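Local coordinates for protein E1 (PDB 3VX6) that acts as the E1-like enzyme of autophagy, activating ATG12 for conjugation to ATG5 and ATG8 for conjugation to phosphatidylethanolamine, at residues N115-I120 and L219-K224; A213-I218 and Y231-L236. All blocks are in the same frame, centred on the assembly; numbering follows the deposited sequence.

Interaction 1: N115-I120 and L219-K224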
ATOM      1  N   ASN A 115      10.831  11.671  -4.447  1.00 53.38           N
ATOM      2  CA  ASN A 115      11.356  10.639  -5.338  1.00 51.50           C
ATOM      3  C   ASN A 115      10.406  10.183  -6.434  1.00 50.19           C
ATOM      4  O   ASN A 115      10.520  10.593  -7.587  1.00 49.65           O
ATOM      5  CB  ASN A 115      11.798   9.414  -4.527  1.00 52.23           C
ATOM      6  CG  ASN A 115      12.682   9.780  -3.342  1.00 56.09           C
ATOM      7  OD1 ASN A 115      13.615  10.574  -3.468  1.00 56.98           O
ATOM      8  ND2 ASN A 115      12.396   9.188  -2.182  1.00 57.38           N
ATOM      9  N   ASP A 116       9.477   9.311  -6.068  1.00 49.04           N
ATOM     10  CA  ASP A 116       8.521   8.762  -7.017  1.00 47.24           C
ATOM     11  C   ASP A 116       7.272   8.429  -6.218  1.00 46.27           C
ATOM     12  O   ASP A 116       7.364   8.100  -5.031  1.00 46.16           O
ATOM     13  CB  ASP A 116       9.112   7.492  -7.649  1.00 47.59           C
ATOM     14  CG  ASP A 116       8.269   6.940  -8.793  1.00 48.92           C
ATOM     15  OD1 ASP A 116       7.109   6.534  -8.559  1.00 49.49           O
ATOM     16  OD2 ASP A 116       8.776   6.900  -9.936  1.00 50.51           O
ATOM     17  N   LEU A 117       6.104   8.532  -6.848  1.00 44.23           N
ATOM     18  CA  LEU A 117       4.866   8.214  -6.153  1.00 44.44           C
ATOM     19  C   LEU A 117       4.795   6.724  -5.828  1.00 44.07           C
ATOM     20  O   LEU A 117       4.161   6.324  -4.858  1.00 45.18           O
ATOM     21  CB  LEU A 117       3.644   8.605  -6.985  1.00 43.46           C
ATOM     22  CG  LEU A 117       3.492  10.078  -7.327  1.00 42.47           C
ATOM     23  CD1 LEU A 117       2.116  10.280  -7.891  1.00 42.31           C
ATOM     24  CD2 LEU A 117       3.711  10.939  -6.095  1.00 41.71           C
ATOM     25  N   ASN A 118       5.438   5.894  -6.636  1.00 42.82           N
ATOM     26  CA  ASN A 118       5.404   4.470  -6.355  1.00 42.34           C
ATOM     27  C   ASN A 118       5.858   4.221  -4.934  1.00 41.77           C
ATOM     28  O   ASN A 118       5.417   3.273  -4.300  1.00 42.55           O
ATOM     29  CB  ASN A 118       6.321   3.704  -7.303  1.00 41.44           C
ATOM     30  CG  ASN A 118       5.692   3.469  -8.661  1.00 40.68           C
ATOM     31  OD1 ASN A 118       4.839   2.582  -8.828  1.00 41.66           O
ATOM     32  ND2 ASN A 118       6.096   4.269  -9.642  1.00 42.55           N
ATOM     33  N   GLU A 119       6.731   5.078  -4.428  1.00 41.59           N
ATOM     34  CA  GLU A 119       7.249   4.895  -3.082  1.00 41.65           C
ATOM     35  C   GLU A 119       6.278   5.158  -1.956  1.00 41.46           C
ATOM     36  O   GLU A 119       6.549   4.789  -0.814  1.00 42.75           O
ATOM     37  CB  GLU A 119       8.487   5.755  -2.866  1.00 42.87           C
ATOM     38  CG  GLU A 119       9.642   5.382  -3.749  1.00 46.62           C
ATOM     39  CD  GLU A 119      10.908   6.106  -3.360  1.00 51.01           C
ATOM     40  OE1 GLU A 119      11.785   6.246  -4.233  1.00 53.33           O
ATOM     41  OE2 GLU A 119      11.035   6.524  -2.181  1.00 53.64           O
ATOM     42  N   ILE A 120       5.157   5.797  -2.255  1.00 40.86           N
ATOM     43  CA  ILE A 120       4.182   6.095  -1.213  1.00 40.80           C
ATOM     44  C   ILE A 120       3.381   4.859  -0.830  1.00 41.03           C
ATOM     45  O   ILE A 120       2.652   4.865   0.165  1.00 40.63           O
ATOM     46  CB  ILE A 120       3.205   7.175  -1.659  1.00 40.05           C
ATOM     47  CG1 ILE A 120       2.340   6.632  -2.795  1.00 39.66           C
ATOM     48  CG2 ILE A 120       3.974   8.417  -2.065  1.00 40.51           C
ATOM     49  CD1 ILE A 120       1.447   7.636  -3.418  1.00 40.74           C
ATOM     50  N   LEU A 219      -2.621  11.392  -3.900  1.00 34.52           N
ATOM     51  CA  LEU A 219      -3.215  12.713  -3.780  1.00 33.93           C
ATOM     52  C   LEU A 219      -2.430  13.618  -2.852  1.00 33.70           C
ATOM     53  O   LEU A 219      -2.033  14.709  -3.224  1.00 34.90           O
ATOM     54  CB  LEU A 219      -4.645  12.599  -3.279  1.00 33.78           C
ATOM     55  CG  LEU A 219      -5.527  11.936  -4.322  1.00 34.98           C
ATOM     56  CD1 LEU A 219      -6.850  11.529  -3.712  1.00 35.52           C
ATOM     57  CD2 LEU A 219      -5.716  12.907  -5.474  1.00 37.74           C
ATOM     58  N   THR A 220      -2.203  13.163  -1.635  1.00 33.92           N
ATOM     59  CA  THR A 220      -1.481  13.971  -0.676  1.00 33.00           C
ATOM     60  C   THR A 220      -0.109  14.406  -1.205  1.00 33.40           C
ATOM     61  O   THR A 220       0.290  15.566  -1.076  1.00 31.96           O
ATOM     62  CB  THR A 220      -1.325  13.196   0.644  1.00 32.81           C
ATOM     63  OG1 THR A 220      -2.621  12.942   1.193  1.00 32.90           O
ATOM     64  CG2 THR A 220      -0.501  13.985   1.642  1.00 32.99           C
ATOM     65  N   VAL A 221       0.620  13.487  -1.814  1.00 32.12           N
ATOM     66  CA  VAL A 221       1.931  13.862  -2.302  1.00 32.16           C
ATOM     67  C   VAL A 221       1.855  14.772  -3.515  1.00 33.29           C
ATOM     68  O   VAL A 221       2.434  15.854  -3.548  1.00 34.47           O
ATOM     69  CB  VAL A 221       2.754  12.636  -2.647  1.00 30.12           C
ATOM     70  CG1 VAL A 221       4.071  13.074  -3.237  1.00 26.57           C
ATOM     71  CG2 VAL A 221       2.957  11.790  -1.397  1.00 26.88           C
ATOM     72  N   TRP A 222       1.143  14.322  -4.525  1.00 34.06           N
ATOM     73  CA  TRP A 222       1.000  15.103  -5.724  1.00 37.22           C
ATOM     74  C   TRP A 222       0.520  16.530  -5.384  1.00 38.57           C
ATOM     75  O   TRP A 222       0.936  17.500  -6.020  1.00 38.08           O
ATOM     76  CB  TRP A 222       0.009  14.387  -6.624  1.00 38.84           C
ATOM     77  CG  TRP A 222       0.018  14.826  -8.018  1.00 39.43           C
ATOM     78  CD1 TRP A 222       0.863  15.733  -8.606  1.00 38.89           C
ATOM     79  CD2 TRP A 222      -0.883  14.395  -9.030  1.00 39.14           C
ATOM     80  NE1 TRP A 222       0.530  15.889  -9.930  1.00 39.10           N
ATOM     81  CE2 TRP A 222      -0.540  15.076 -10.216  1.00 37.96           C
ATOM     82  CE3 TRP A 222      -1.951  13.492  -9.052  1.00 38.80           C
ATOM     83  CZ2 TRP A 222      -1.231  14.889 -11.407  1.00 38.87           C
ATOM     84  CZ3 TRP A 222      -2.636  13.306 -10.233  1.00 38.88           C
ATOM     85  CH2 TRP A 222      -2.275  13.999 -11.396  1.00 40.25           C
ATOM     86  N   SER A 223      -0.341  16.635  -4.368  1.00 38.86           N
ATOM     87  CA  SER A 223      -0.898  17.905  -3.902  1.00 40.11           C
ATOM     88  C   SER A 223       0.153  18.922  -3.508  1.00 41.03           C
ATOM     89  O   SER A 223       0.143  20.055  -3.972  1.00 42.65           O
ATOM     90  CB  SER A 223      -1.796  17.691  -2.680  1.00 40.08           C
ATOM     91  OG  SER A 223      -3.048  17.146  -3.030  1.00 44.64           O
ATOM     92  N   LYS A 224       1.034  18.518  -2.609  1.00 41.24           N
ATOM     93  CA  LYS A 224       2.071  19.401  -2.127  1.00 43.18           C
ATOM     94  C   LYS A 224       3.130  19.708  -3.188  1.00 43.19           C
ATOM     95  O   LYS A 224       3.707  20.796  -3.193  1.00 44.33           O
ATOM     96  CB  LYS A 224       2.708  18.790  -0.869  1.00 44.58           C
ATOM     97  CG  LYS A 224       1.761  18.784   0.331  1.00 48.22           C
ATOM     98  CD  LYS A 224       2.308  17.991   1.508  1.00 51.03           C
ATOM     99  CE  LYS A 224       1.259  17.823   2.614  1.00 54.32           C
ATOM    100  NZ  LYS A 224       1.103  19.022   3.496  1.00 55.85           N
TER

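Interaction 2: A213-I218 and Y231-L236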
ATOM      1  N   ALA A 213      -7.468   2.665  -0.416  1.00 42.80           N
ATOM      2  CA  ALA A 213      -7.201   3.778   0.484  1.00 41.15           C
ATOM      3  C   ALA A 213      -5.811   4.361   0.235  1.00 39.57           C
ATOM      4  O   ALA A 213      -5.488   5.458   0.685  1.00 40.14           O
ATOM      5  CB  ALA A 213      -7.326   3.303   1.943  1.00 39.13           C
ATOM      6  N   VAL A 214      -4.990   3.623  -0.494  1.00 39.00           N
ATOM      7  CA  VAL A 214      -3.623   4.057  -0.779  1.00 39.82           C
ATOM      8  C   VAL A 214      -3.566   5.218  -1.783  1.00 39.20           C
ATOM      9  O   VAL A 214      -2.544   5.878  -1.943  1.00 39.48           O
ATOM     10  CB  VAL A 214      -2.788   2.860  -1.277  1.00 39.86           C
ATOM     11  CG1 VAL A 214      -2.888   2.739  -2.788  1.00 40.09           C
ATOM     12  CG2 VAL A 214      -1.372   2.987  -0.786  1.00 40.42           C
ATOM     13  N   THR A 215      -4.687   5.464  -2.451  1.00 38.65           N
ATOM     14  CA  THR A 215      -4.794   6.566  -3.400  1.00 38.09           C
ATOM     15  C   THR A 215      -4.585   7.930  -2.719  1.00 40.09           C
ATOM     16  O   THR A 215      -4.171   8.914  -3.356  1.00 39.61           O
ATOM     17  CB  THR A 215      -6.187   6.596  -4.061  1.00 36.44           C
ATOM     18  OG1 THR A 215      -6.495   5.313  -4.618  1.00 37.75           O
ATOM     19  CG2 THR A 215      -6.228   7.642  -5.173  1.00 35.41           C
ATOM     20  N   LYS A 216      -4.896   7.986  -1.428  1.00 39.53           N
ATOM     21  CA  LYS A 216      -4.750   9.207  -0.665  1.00 39.56           C
ATOM     22  C   LYS A 216      -3.321   9.650  -0.658  1.00 39.29           C
ATOM     23  O   LYS A 216      -3.033  10.840  -0.657  1.00 38.47           O
ATOM     24  CB  LYS A 216      -5.202   8.972   0.761  1.00 40.43           C
ATOM     25  CG  LYS A 216      -6.714   8.839   0.940  1.00 41.49           C
ATOM     26  CD  LYS A 216      -7.068   8.604   2.417  1.00 43.29           C
ATOM     27  CE  LYS A 216      -8.566   8.484   2.596  1.00 43.75           C
ATOM     28  NZ  LYS A 216      -8.753   7.535   3.745  1.00 46.38           N
ATOM     29  N   ASN A 217      -2.444   8.660  -0.583  1.00 37.25           N
ATOM     30  CA  ASN A 217      -1.013   8.881  -0.622  1.00 36.48           C
ATOM     31  C   ASN A 217      -0.724   9.695  -1.895  1.00 36.41           C
ATOM     32  O   ASN A 217      -0.229  10.821  -1.828  1.00 37.95           O
ATOM     33  CB  ASN A 217      -0.299   7.524  -0.680  1.00 38.26           C
ATOM     34  CG  ASN A 217      -0.651   6.632   0.497  1.00 37.95           C
ATOM     35  OD1 ASN A 217      -1.651   6.860   1.187  1.00 38.12           O
ATOM     36  ND2 ASN A 217       0.163   5.615   0.732  1.00 37.23           N
ATOM     37  N   ILE A 218      -1.065   9.131  -3.052  1.00 34.24           N
ATOM     38  CA  ILE A 218      -0.833   9.814  -4.319  1.00 33.84           C
ATOM     39  C   ILE A 218      -1.347  11.248  -4.240  1.00 34.54           C
ATOM     40  O   ILE A 218      -0.593  12.206  -4.454  1.00 32.94           O
ATOM     41  CB  ILE A 218      -1.526   9.076  -5.489  1.00 34.23           C
ATOM     42  CG1 ILE A 218      -0.996   7.632  -5.575  1.00 30.38           C
ATOM     43  CG2 ILE A 218      -1.313   9.850  -6.788  1.00 31.49           C
ATOM     44  CD1 ILE A 218      -1.759   6.725  -6.522  1.00 29.67           C
ATOM     45  N   TYR A 231      -6.651  16.958  -9.610  1.00 44.69           N
ATOM     46  CA  TYR A 231      -5.646  15.920  -9.832  1.00 41.91           C
ATOM     47  C   TYR A 231      -6.306  14.759 -10.543  1.00 41.89           C
ATOM     48  O   TYR A 231      -7.336  14.262 -10.100  1.00 42.43           O
ATOM     49  CB  TYR A 231      -5.097  15.426  -8.511  1.00 40.68           C
ATOM     50  CG  TYR A 231      -4.462  16.513  -7.714  1.00 38.75           C
ATOM     51  CD1 TYR A 231      -3.119  16.822  -7.881  1.00 36.63           C
ATOM     52  CD2 TYR A 231      -5.215  17.277  -6.825  1.00 37.73           C
ATOM     53  CE1 TYR A 231      -2.543  17.867  -7.184  1.00 38.94           C
ATOM     54  CE2 TYR A 231      -4.641  18.329  -6.127  1.00 37.63           C
ATOM     55  CZ  TYR A 231      -3.315  18.616  -6.313  1.00 36.48           C
ATOM     56  OH  TYR A 231      -2.754  19.676  -5.661  1.00 42.56           O
ATOM     57  N   THR A 232      -5.709  14.317 -11.641  1.00 41.14           N
ATOM     58  CA  THR A 232      -6.282  13.218 -12.395  1.00 39.74           C
ATOM     59  C   THR A 232      -5.491  11.948 -12.200  1.00 38.34           C
ATOM     60  O   THR A 232      -4.276  11.949 -12.324  1.00 37.17           O
ATOM     61  CB  THR A 232      -6.331  13.543 -13.886  1.00 39.32           C
ATOM     62  OG1 THR A 232      -7.246  14.628 -14.106  1.00 41.14           O
ATOM     63  CG2 THR A 232      -6.775  12.320 -14.669  1.00 39.10           C
ATOM     64  N   ILE A 233      -6.186  10.857 -11.909  1.00 38.11           N
ATOM     65  CA  ILE A 233      -5.518   9.585 -11.693  1.00 37.98           C
ATOM     66  C   ILE A 233      -6.188   8.449 -12.437  1.00 38.90           C
ATOM     67  O   ILE A 233      -7.394   8.238 -12.308  1.00 39.14           O
ATOM     68  CB  ILE A 233      -5.497   9.225 -10.206  1.00 37.30           C
ATOM     69  CG1 ILE A 233      -4.759  10.316  -9.423  1.00 35.54           C
ATOM     70  CG2 ILE A 233      -4.856   7.856 -10.019  1.00 36.54           C
ATOM     71  CD1 ILE A 233      -4.865  10.170  -7.929  1.00 34.58           C
ATOM     72  N   CYS A 234      -5.400   7.720 -13.220  1.00 40.11           N
ATOM     73  CA  CYS A 234      -5.908   6.570 -13.966  1.00 42.47           C
ATOM     74  C   CYS A 234      -5.764   5.334 -13.087  1.00 41.67           C
ATOM     75  O   CYS A 234      -4.668   4.998 -12.653  1.00 41.57           O
ATOM     76  CB  CYS A 234      -5.105   6.368 -15.252  1.00 43.78           C
ATOM     77  SG  CYS A 234      -5.246   7.714 -16.414  1.00 47.61           S
ATOM     78  N   PHE A 235      -6.872   4.661 -12.823  1.00 42.83           N
ATOM     79  CA  PHE A 235      -6.852   3.468 -11.990  1.00 43.85           C
ATOM     80  C   PHE A 235      -6.982   2.235 -12.861  1.00 44.59           C
ATOM     81  O   PHE A 235      -8.074   1.882 -13.297  1.00 46.05           O
ATOM     82  CB  PHE A 235      -7.986   3.541 -10.970  1.00 42.35           C
ATOM     83  CG  PHE A 235      -7.846   4.691 -10.005  1.00 44.46           C
ATOM     84  CD1 PHE A 235      -6.874   4.665  -9.006  1.00 43.15           C
ATOM     85  CD2 PHE A 235      -8.660   5.818 -10.115  1.00 43.68           C
ATOM     86  CE1 PHE A 235      -6.716   5.745  -8.129  1.00 44.19           C
ATOM     87  CE2 PHE A 235      -8.507   6.903  -9.241  1.00 43.34           C
ATOM     88  CZ  PHE A 235      -7.534   6.866  -8.249  1.00 42.89           C
ATOM     89  N   LEU A 236      -5.859   1.587 -13.128  1.00 46.65           N
ATOM     90  CA  LEU A 236      -5.878   0.402 -13.968  1.00 48.67           C
ATOM     91  C   LEU A 236      -6.148  -0.881 -13.205  1.00 49.01           C
ATOM     92  O   LEU A 236      -5.593  -1.124 -12.133  1.00 49.18           O
ATOM     93  CB  LEU A 236      -4.572   0.283 -14.753  1.00 48.77           C
ATOM     94  CG  LEU A 236      -4.422   1.382 -15.802  1.00 50.88           C
ATOM     95  CD1 LEU A 236      -4.022   2.681 -15.117  1.00 52.13           C
ATOM     96  CD2 LEU A 236      -3.380   0.980 -16.828  1.00 53.30           C
TER

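Interaction 1: N115-I120 and L219-K224
Leu117 and Val221 mark the closest backbone approach, 7.4 Å from CA to CA, where the 3-10 turn 117-120 that follows helix 97-114 comes up to helix 215-225. Val221 carries the helix side of the contact with both of its methyls. CG1, anti to its own backbone N (chi1 176°), meets Leu117 CD2 at 3.6 Å, the two side chains lying alongside one another and pointing opposite ways. The other branch, CG2, is taken by Ile120, whose CG2 lies 3.6 Å from Val221 CG2. Leu109 and Leu113 of helix 97-114 also touch Val221, extending the apolar surroundings.

None of the loop's polar bonds reaches residues 219-224. Asp116 OD1 accepts from Asn118 N at 2.6 Å through its anti lone pair, closing an Asx turn, and takes Asn118 ND2 as a second donor on the syn side, tilted out of the carboxylate plane. Asn115 ND2 donates to Glu119 OE2 at 3.0 Å, and that carboxylate also forms a salt bridge with Arg111.

Between 115-120 and 219-224 the contact is thus made by buried methyls alone, although Ile120 O is bonded one turn earlier on the helix. The Asx turn, with outside bonds to Ile177 and Ala188, is consistent with holding Leu117 and Ile120 in place.

Interaction 2: A213-I218 and Y231-L236
Thr215 and Ile218, one helical turn apart on helix 215-225, face Ile233 and Phe235 on strand 231-236. The backbones stay well separated, with Ile218 and Ile233 the nearest pair at 8.7 Å between CA atoms, and side chains alone bridge the interval.

The aliphatic part centres on Ile233 CD1. Ile218 CG2 approaches it to 3.7 Å, the two side chains running at a slant to one another, and Thr215 CG2 reaches the same methyl at 4.0 Å.

The aromatic part is a methyl set against a ring edge. Thr215 CG2 lies near the plane of the Phe235 ring, 3.4 Å from CZ, rather than over a face. OG1 of the threonine sits beside the backbone N (chi1 -53°), which puts CG2 opposite that N and against the ring edge; OG1, itself near Phe235 CE1, is hydrogen-bonded to Ser212 O. Ile233 CG2 lies over the rim of one face of the ring, which also meets that of Phe243 with planes at about 30°.

A glycine in place of Thr215 would probably open a gap at the Phe235 edge and beside Ile233 CD1, and leave Ser212 O without its hydroxyl partner.

Strand 198-202, helix 215-225 and strand 231-236 form a beta-alpha-beta unit with its two strands parallel and adjacent; this contact is the apolar seam between the crossover helix and the second strand.

How the interactions relate
Helix 215-225 is common to both contacts, whose centres lie about 10 Å apart: Thr215 and Ile218 pack on strand 231-236 in interaction 2, and the following residues meet loop 115-120 in interaction 1. A polar link joins them where Asn217 ND2 probably donates to Ile120 O, at 2.7 Å; the same amide group also bonds to Pro143 O and Phe145 N. Apolar continuity comes from Ile218, already part of interaction 2, which also touches Ile120. Beside the two contacts the rings of Trp222 and Tyr231 meet edge-to-face. The helix thus lies between the sheet that holds strand 231-236 and the loop that leads into strand 123-130.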